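Local coordinates for protein alpha-acetolactate decarboxylase (Bacillus subtilis subsp. subtilis str. 168, PDB 5XNE) that converts (2S)-2-acetolactate into (R)-acetoin and carbon dioxide, a decarboxylation on the route from pyruvate to butane-2,3-diol, at residues Phe33-Phe38 against His173-Asp178; Gly47-Phe52 against Ala111-Gly116; Glu127-Pro132 against Val137-Thr142. All coordinates share one frame; numbering follows the deposited sequence.

How the contacts relate
Followed from the N terminus, the chain opens contact 1 at strand 33-37 and then runs into the hairpin of strands 44-48 and 51-56, which opens contact 2. Contact 2 closes at strand 109-115, a loop of 58 residues. Only then does contact 3 open, closing after four intervening residues at helix 136-139. Contact 1 closes last, at strand 171-178, so contacts 2 and 3 follow each other in series, both nested inside its loop. Contacts 1 and 2 touch: Gly-34 and Gly-47 pair across neighbouring strands, and the contact centres lie about 9 Å apart. Contact 3 lies on the other side of the chain's centre from contact 2, about 27 Å between centres.

Contact 1: Phe33-Phe38 against His173-Asp178; sequences FGIGTF and HLHFID. With ZN (zinc ion), chain D.
The zinc ion is gripped by two histidines of strand 171-178, His-173 NE2 and His-175 NE2, each about 2.2 Å from the metal, and Ile-35 of strand 33-37 lies over a face of both rings. This is the three-histidine metal site of the acetolactate decarboxylase family, set deep among the β-strands. His-186 ND1 supplies the third protein ligand and three waters complete six-fold coordination. The arrangement is roughly octahedral by its trans pairs: water 1 faces His-175 NE2, and water 3 faces His-173 NE2, across the metal at about 160° in each case. Three waters on one side of a zinc held by protein on the other are consistent with positions that substrate could take over.

The strands cross almost perpendicularly, at 96°, so a single isoleucine carries most of the contact. Its CG1 sits between the backbone N and the carbonyl carbon (chi1 60°), and with the chain extended beyond it Ile-35 CD1 is carried over the middle of the His-173 imidazole, 3.5 Å from the centroid and nearly on the ring normal. This CH-pi contact is joined by a second one, in which Ile-35 CB stands 3.9 Å from the centroid of the His-175 ring, nearer its rim, with CG2 beside it.

His-175 is fixed at both nitrogens, since ND1 is hydrogen-bonded to the carbonyl of Leu-45 of strand 44-48, the neighbour of strand 33-37, while NE2 holds the metal. Together the zinc bond and this second-shell carbonyl leave the ring little freedom to turn. In the plane of the same imidazole, on its edge between the two nitrogens, the carbonyl O of Gly-36 approaches His-175 CE1 to 3.3 Å.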
# COMPACT_ATOMS: atom_id res chain seq x y z
N PHE B 33 11.30 -6.89 14.81
CA PHE B 33 12.06 -7.26 13.62
C PHE B 33 11.86 -6.15 12.60
O PHE B 33 10.75 -5.68 12.43
CB PHE B 33 11.53 -8.59 13.10
CG PHE B 33 12.19 -9.11 11.85
CD1 PHE B 33 11.86 -8.59 10.59
CD2 PHE B 33 13.06 -10.18 11.92
CE1 PHE B 33 12.43 -9.09 9.45
CE2 PHE B 33 13.63 -10.71 10.78
CZ PHE B 33 13.29 -10.17 9.53
N GLY B 34 12.93 -5.71 11.94
CA GLY B 34 12.74 -4.75 10.86
C GLY B 34 14.00 -4.17 10.27
O GLY B 34 15.12 -4.47 10.73
N ILE B 35 13.82 -3.36 9.23
CA ILE B 35 14.92 -2.70 8.51
C ILE B 35 14.48 -1.30 8.11
O ILE B 35 13.30 -0.96 8.18
CB ILE B 35 15.36 -3.47 7.24
CG1 ILE B 35 14.19 -3.61 6.25
CG2 ILE B 35 15.93 -4.85 7.60
CD1 ILE B 35 14.61 -4.13 4.88
N GLY B 36 15.43 -0.48 7.70
CA GLY B 36 15.08 0.85 7.24
C GLY B 36 16.29 1.76 7.33
O GLY B 36 17.44 1.32 7.23
N THR B 37 16.02 3.04 7.48
CA THR B 37 17.10 4.00 7.63
C THR B 37 16.71 5.00 8.72
O THR B 37 15.73 4.81 9.43
CB THR B 37 17.42 4.71 6.29
OG1 THR B 37 18.59 5.52 6.43
CG2 THR B 37 16.24 5.57 5.81
N PHE B 38 17.53 6.03 8.88
CA PHE B 38 17.36 7.02 9.93
C PHE B 38 17.23 8.40 9.32
O PHE B 38 17.53 8.58 8.14
CB PHE B 38 18.55 7.01 10.89
CG PHE B 38 18.69 5.73 11.67
CD1 PHE B 38 19.22 4.59 11.08
CD2 PHE B 38 18.33 5.69 13.00
CE1 PHE B 38 19.34 3.42 11.81
CE2 PHE B 38 18.47 4.52 13.74
CZ PHE B 38 18.97 3.39 13.14
N HIS B 173 14.20 -7.24 0.05
CA HIS B 173 14.91 -6.10 0.58
C HIS B 173 15.56 -6.56 1.89
O HIS B 173 14.86 -6.85 2.86
CB HIS B 173 13.96 -4.92 0.80
CG HIS B 173 14.62 -3.68 1.32
ND1 HIS B 173 13.90 -2.56 1.66
CD2 HIS B 173 15.92 -3.39 1.56
CE1 HIS B 173 14.74 -1.62 2.08
NE2 HIS B 173 15.97 -2.10 2.04
N LEU B 174 16.88 -6.67 1.88
CA LEU B 174 17.60 -7.35 2.96
C LEU B 174 18.74 -6.50 3.49
O LEU B 174 19.45 -5.85 2.71
CB LEU B 174 18.16 -8.69 2.46
CG LEU B 174 17.17 -9.63 1.77
CD1 LEU B 174 17.93 -10.77 1.10
CD2 LEU B 174 16.15 -10.16 2.75
N HIS B 175 18.91 -6.51 4.81
CA HIS B 175 20.06 -5.91 5.46
C HIS B 175 20.88 -7.00 6.15
O HIS B 175 20.40 -8.12 6.31
CB HIS B 175 19.63 -4.83 6.46
CG HIS B 175 19.11 -3.57 5.82
ND1 HIS B 175 18.85 -2.43 6.54
CD2 HIS B 175 18.81 -3.28 4.53
CE1 HIS B 175 18.41 -1.49 5.73
NE2 HIS B 175 18.38 -1.98 4.50
N PHE B 176 22.10 -6.67 6.55
CA PHE B 176 23.01 -7.63 7.18
C PHE B 176 23.72 -7.02 8.38
O PHE B 176 24.08 -5.85 8.35
CB PHE B 176 24.05 -8.11 6.15
CG PHE B 176 25.19 -8.88 6.74
CD1 PHE B 176 25.01 -10.19 7.16
CD2 PHE B 176 26.44 -8.30 6.88
CE1 PHE B 176 26.09 -10.92 7.71
CE2 PHE B 176 27.51 -9.01 7.43
CZ PHE B 176 27.33 -10.32 7.84
N ILE B 177 23.91 -7.82 9.43
CA ILE B 177 24.79 -7.43 10.53
C ILE B 177 25.61 -8.66 10.95
O ILE B 177 25.10 -9.78 10.97
CB ILE B 177 24.00 -6.83 11.73
CG1 ILE B 177 24.96 -6.20 12.75
CG2 ILE B 177 23.08 -7.86 12.36
CD1 ILE B 177 24.27 -5.28 13.76
N ASP B 178 26.88 -8.45 11.25
CA ASP B 178 27.72 -9.58 11.63
C ASP B 178 27.48 -9.98 13.08
O ASP B 178 26.85 -9.26 13.86
CB ASP B 178 29.20 -9.26 11.39
CG ASP B 178 29.77 -8.32 12.43
OD1 ASP B 178 29.16 -7.27 12.71
OD2 ASP B 178 30.85 -8.65 12.98
ZN ZN D . 17.74 -0.86 2.67
O HOH W 1 17.05 0.86 1.28
O HOH W 2 16.41 0.50 3.85
O HOH W 3 19.07 0.97 3.01

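Contact 2: Gly47-Phe52 against Ala111-Gly116; sequences GFDGEF and AIRIDG
The guanidinium of Arg-113 has Phe-48 CD1, not the whole ring, over one face, 3.4 Å above the plane and toward the rim, and Asp-49 and Asp-115 at its edges, close to the plane; Asp-49 OD2 in turn lies in plane at the edge of the Phe-48 ring. Ring and guanidinium are tilted 49° apart, and the nearest pair is Phe-48 CD1 and Arg-113 NH2 at 3.5 Å.

The aspartate at the turn is held end-on by two nitrogens that converge on one oxygen. Asp-49 OD2 takes Arg-113 NH1 at 3.0 Å and Arg-113 NH2 at 3.1 Å, both from the same face of the carboxylate, and NH1 has a weak further bond to OD1. The other aspartate is met side-on. Arg-113 NE reaches the syn lone pair of Asp-115 OD1 at 2.9 Å with a fairly straight N-H...O angle of 163°, and NH2 reaches the same oxygen at 3.3 Å. NE also makes a weak, strongly bent bond to Asp-115 OD2. Thr-154 OG1 of strand 151-160 is a further partner of Asp-115 OD1.

The turn and the arginine's torsions together explain the reach. Phe-48 and Glu-51 close a type I' β-turn with mutual backbone hydrogen bonds, making a hairpin whose two loop residues are Asp-49 and Gly-50. From strand 109-115, Arg-113 sends CG anti to its own backbone N (chi1 -179°) and stays extended to NE, which carries the guanidinium out to that hairpin.

One cation thus lies between two anions whose oxygens, Asp-49 OD2 and Asp-115 OD1, are 6.4 Å apart. The arginine would be expected to stay protonated and to offset their mutual repulsion, while bonds from NE, NH1 and NH2 at two edges probably restrict its rotation, NH2 serving both aspartates.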
# COMPACT_ATOMS: atom_id res chain seq x y z
N GLY B 47 17.11 -4.85 12.76
CA GLY B 47 16.83 -5.42 14.06
C GLY B 47 16.08 -6.73 13.96
O GLY B 47 15.37 -7.00 12.99
N PHE B 48 16.24 -7.54 15.00
CA PHE B 48 15.55 -8.81 15.11
C PHE B 48 15.67 -9.23 16.58
O PHE B 48 16.55 -8.75 17.30
CB PHE B 48 16.12 -9.87 14.16
CG PHE B 48 17.63 -9.90 14.10
CD1 PHE B 48 18.35 -10.70 14.98
CD2 PHE B 48 18.31 -9.16 13.16
CE1 PHE B 48 19.74 -10.74 14.92
CE2 PHE B 48 19.70 -9.20 13.09
CZ PHE B 48 20.42 -9.99 13.98
N ASP B 49 14.75 -10.07 17.03
CA ASP B 49 14.65 -10.43 18.44
C ASP B 49 14.58 -9.20 19.36
O ASP B 49 15.02 -9.24 20.51
CB ASP B 49 15.83 -11.32 18.83
CG ASP B 49 15.89 -12.59 18.01
OD1 ASP B 49 14.83 -13.21 17.79
OD2 ASP B 49 17.01 -12.96 17.59
N GLY B 50 14.02 -8.11 18.85
CA GLY B 50 13.84 -6.90 19.64
C GLY B 50 15.07 -6.02 19.77
O GLY B 50 15.01 -4.98 20.42
N GLU B 51 16.17 -6.43 19.14
CA GLU B 51 17.43 -5.72 19.25
C GLU B 51 17.77 -5.01 17.94
O GLU B 51 18.03 -5.66 16.93
CB GLU B 51 18.55 -6.70 19.65
CG GLU B 51 18.28 -7.38 21.00
CD GLU B 51 19.37 -8.35 21.42
OE1 GLU B 51 20.25 -8.66 20.60
OE2 GLU B 51 19.33 -8.82 22.59
N PHE B 52 17.75 -3.68 17.97
CA PHE B 52 17.90 -2.86 16.76
C PHE B 52 19.19 -2.06 16.79
O PHE B 52 19.58 -1.54 17.85
CB PHE B 52 16.70 -1.93 16.59
CG PHE B 52 15.47 -2.64 16.11
CD1 PHE B 52 14.69 -3.40 16.98
CD2 PHE B 52 15.12 -2.57 14.77
CE1 PHE B 52 13.56 -4.07 16.53
CE2 PHE B 52 13.98 -3.24 14.31
CZ PHE B 52 13.21 -3.99 15.19
N ALA B 111 8.45 -11.69 6.18
CA ALA B 111 9.71 -11.32 6.80
C ALA B 111 10.62 -12.53 6.65
O ALA B 111 10.15 -13.68 6.72
CB ALA B 111 9.54 -10.96 8.26
N ILE B 112 11.89 -12.28 6.42
CA ILE B 112 12.82 -13.39 6.21
C ILE B 112 14.14 -13.13 6.91
O ILE B 112 14.66 -12.01 6.93
CB ILE B 112 13.04 -13.65 4.71
CG1 ILE B 112 13.98 -14.84 4.48
CG2 ILE B 112 13.60 -12.43 4.04
CD1 ILE B 112 14.04 -15.27 3.03
N ARG B 113 14.68 -14.20 7.49
CA ARG B 113 15.91 -14.15 8.25
C ARG B 113 16.80 -15.33 7.89
O ARG B 113 16.34 -16.46 7.80
CB ARG B 113 15.58 -14.17 9.74
CG ARG B 113 16.76 -14.09 10.65
CD ARG B 113 16.27 -14.09 12.07
NE ARG B 113 17.38 -14.23 12.99
CZ ARG B 113 17.29 -14.03 14.29
NH1 ARG B 113 16.13 -13.65 14.82
NH2 ARG B 113 18.36 -14.20 15.06
N ILE B 114 18.06 -15.02 7.66
CA ILE B 114 19.09 -16.00 7.35
C ILE B 114 20.14 -15.91 8.46
O ILE B 114 20.76 -14.86 8.62
CB ILE B 114 19.80 -15.70 6.01
CG1 ILE B 114 18.97 -16.05 4.78
CG2 ILE B 114 21.04 -16.47 5.93
CD1 ILE B 114 19.78 -15.84 3.51
N ASP B 115 20.34 -16.99 9.21
CA ASP B 115 21.36 -16.98 10.26
C ASP B 115 22.42 -18.02 9.95
O ASP B 115 22.10 -19.19 9.80
CB ASP B 115 20.75 -17.26 11.63
CG ASP B 115 19.71 -16.24 12.02
OD1 ASP B 115 20.09 -15.14 12.45
OD2 ASP B 115 18.51 -16.56 11.90
N GLY B 116 23.66 -17.59 9.85
CA GLY B 116 24.72 -18.55 9.59
C GLY B 116 25.99 -17.92 9.08
O GLY B 116 26.36 -16.82 9.50

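Contact 3: Glu127-Pro132 against Val137-Thr142; sequences ELQEKP and VEAVKT
Gln-129 meets Ala-139 through its carboxamide, with OE1 lying 3.6 Å from the alanine CB, and the shape of the glutamine is what brings it there. CG stands anti to the carbonyl carbon, and the chain then bends sharply at chi2 (-72°), folding the amide back over its own loop. This bend is held by a hydrogen bond from Gln-129 NE2 to Glu-127 O at 2.9 Å, with an N-H...O angle of 163°; Glu-127 O lies close to the plane of the Gln-129 amide, whereas NE2 stands well out of the carbonyl plane of Glu-127. The same NE2 gives a second bond to water 7, which donates to Ala-139 O at 3.1 Å.

The two segments are the loop that follows strand 117-124 and the segment that starts in helix 136-139, a surface pairing in which no direct hydrogen bond crosses. Water does the bridging instead. Ala-139 O also accepts from water 4, which accepts from Glu-127 N at 3.1 Å, so that one carbonyl is reached by two water bridges. An alanine at Gln-129 removes the carboxamide, and Glu-127 O and water 7 would probably each be left without their N-H donor, weakening the bridge to Ala-139 O.

Glu-127 behaves differently from the bent Gln-129: beyond CG it runs extended (chi2 -176°) to set OE1 near Thr-142. Two waters donate to this oxygen, water 5 at 2.7 Å and water 6 at 3.0 Å from Glu-127 OE1. Water 6 also donates to Thr-142 O, whereas water 5 is hydrogen-bonded to Thr-142 OG1 at 3.1 Å.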
# COMPACT_ATOMS: atom_id res chain seq x y z
N GLU B 127 24.91 7.37 4.18
CA GLU B 127 25.58 8.26 5.13
C GLU B 127 24.82 9.56 5.33
O GLU B 127 24.09 10.00 4.43
CB GLU B 127 26.98 8.61 4.66
CG GLU B 127 27.95 7.48 4.57
CD GLU B 127 29.34 7.96 4.17
OE1 GLU B 127 29.48 8.53 3.07
OE2 GLU B 127 30.28 7.80 4.97
N LEU B 128 25.03 10.17 6.48
CA LEU B 128 24.36 11.41 6.85
C LEU B 128 24.47 12.46 5.75
O LEU B 128 25.56 12.74 5.24
CB LEU B 128 24.92 11.94 8.19
CG LEU B 128 24.31 13.15 8.93
CD1 LEU B 128 24.91 13.31 10.31
CD2 LEU B 128 24.51 14.47 8.19
N GLN B 129 23.32 13.04 5.42
CA GLN B 129 23.19 14.06 4.39
C GLN B 129 23.02 15.44 5.01
O GLN B 129 22.46 15.56 6.09
CB GLN B 129 21.98 13.76 3.50
CG GLN B 129 22.02 12.39 2.85
CD GLN B 129 23.05 12.31 1.75
OE1 GLN B 129 23.03 13.10 0.80
NE2 GLN B 129 23.98 11.35 1.87
N GLU B 130 23.50 16.46 4.31
CA GLU B 130 23.31 17.84 4.77
C GLU B 130 22.28 18.57 3.93
O GLU B 130 22.24 18.42 2.70
CB GLU B 130 24.63 18.60 4.75
CG GLU B 130 25.72 17.99 5.60
CD GLU B 130 26.77 19.02 6.01
OE1 GLU B 130 27.51 19.50 5.12
OE2 GLU B 130 26.86 19.33 7.22
N LYS B 131 21.45 19.37 4.57
CA LYS B 131 20.47 20.17 3.83
C LYS B 131 21.18 21.26 3.02
O LYS B 131 22.23 21.74 3.43
CB LYS B 131 19.44 20.78 4.79
CG LYS B 131 18.47 19.74 5.38
CD LYS B 131 17.87 20.20 6.69
CE LYS B 131 16.72 19.30 7.10
NZ LYS B 131 15.53 19.53 6.23
N PRO B 132 20.63 21.62 1.85
CA PRO B 132 19.42 21.06 1.25
C PRO B 132 19.68 19.67 0.67
O PRO B 132 20.71 19.43 0.05
CB PRO B 132 19.08 22.05 0.14
CG PRO B 132 20.40 22.61 -0.25
CD PRO B 132 21.22 22.67 1.00
N VAL B 137 18.83 9.11 -5.76
CA VAL B 137 19.68 8.62 -6.84
C VAL B 137 21.03 9.33 -6.82
O VAL B 137 22.07 8.71 -7.08
CB VAL B 137 19.00 8.79 -8.22
CG1 VAL B 137 20.02 8.67 -9.35
CG2 VAL B 137 17.90 7.76 -8.39
N GLU B 138 21.02 10.61 -6.46
CA GLU B 138 22.27 11.36 -6.33
C GLU B 138 22.97 11.05 -5.02
O GLU B 138 24.20 10.94 -4.97
CB GLU B 138 22.01 12.87 -6.43
CG GLU B 138 21.34 13.28 -7.72
CD GLU B 138 22.07 12.79 -8.97
OE1 GLU B 138 23.32 12.72 -8.95
OE2 GLU B 138 21.38 12.47 -9.97
N ALA B 139 22.19 10.91 -3.95
CA ALA B 139 22.75 10.73 -2.62
C ALA B 139 23.53 9.41 -2.48
O ALA B 139 24.49 9.34 -1.71
CB ALA B 139 21.65 10.80 -1.56
N VAL B 140 23.13 8.37 -3.22
CA VAL B 140 23.78 7.07 -3.05
C VAL B 140 25.02 6.89 -3.91
O VAL B 140 25.77 5.94 -3.71
CB VAL B 140 22.82 5.90 -3.37
CG1 VAL B 140 21.65 5.87 -2.37
CG2 VAL B 140 22.34 5.97 -4.80
N LYS B 141 25.25 7.80 -4.85
CA LYS B 141 26.40 7.66 -5.75
C LYS B 141 27.74 7.58 -5.01
O LYS B 141 28.67 6.96 -5.51
CB LYS B 141 26.42 8.81 -6.76
CG LYS B 141 25.33 8.69 -7.82
CD LYS B 141 25.35 9.86 -8.79
CE LYS B 141 24.32 9.66 -9.89
NZ LYS B 141 24.13 10.90 -10.69
N THR B 142 27.84 8.18 -3.83
CA THR B 142 29.07 8.13 -3.06
C THR B 142 28.95 7.32 -1.77
O THR B 142 29.67 7.56 -0.80
CB THR B 142 29.57 9.53 -2.68
OG1 THR B 142 28.56 10.20 -1.90
CG2 THR B 142 29.87 10.35 -3.94
O HOH W 4 25.02 7.90 1.08
O HOH W 5 27.93 8.90 0.84
O HOH W 6 31.65 8.67 1.07
O HOH W 7 26.19 11.05 0.16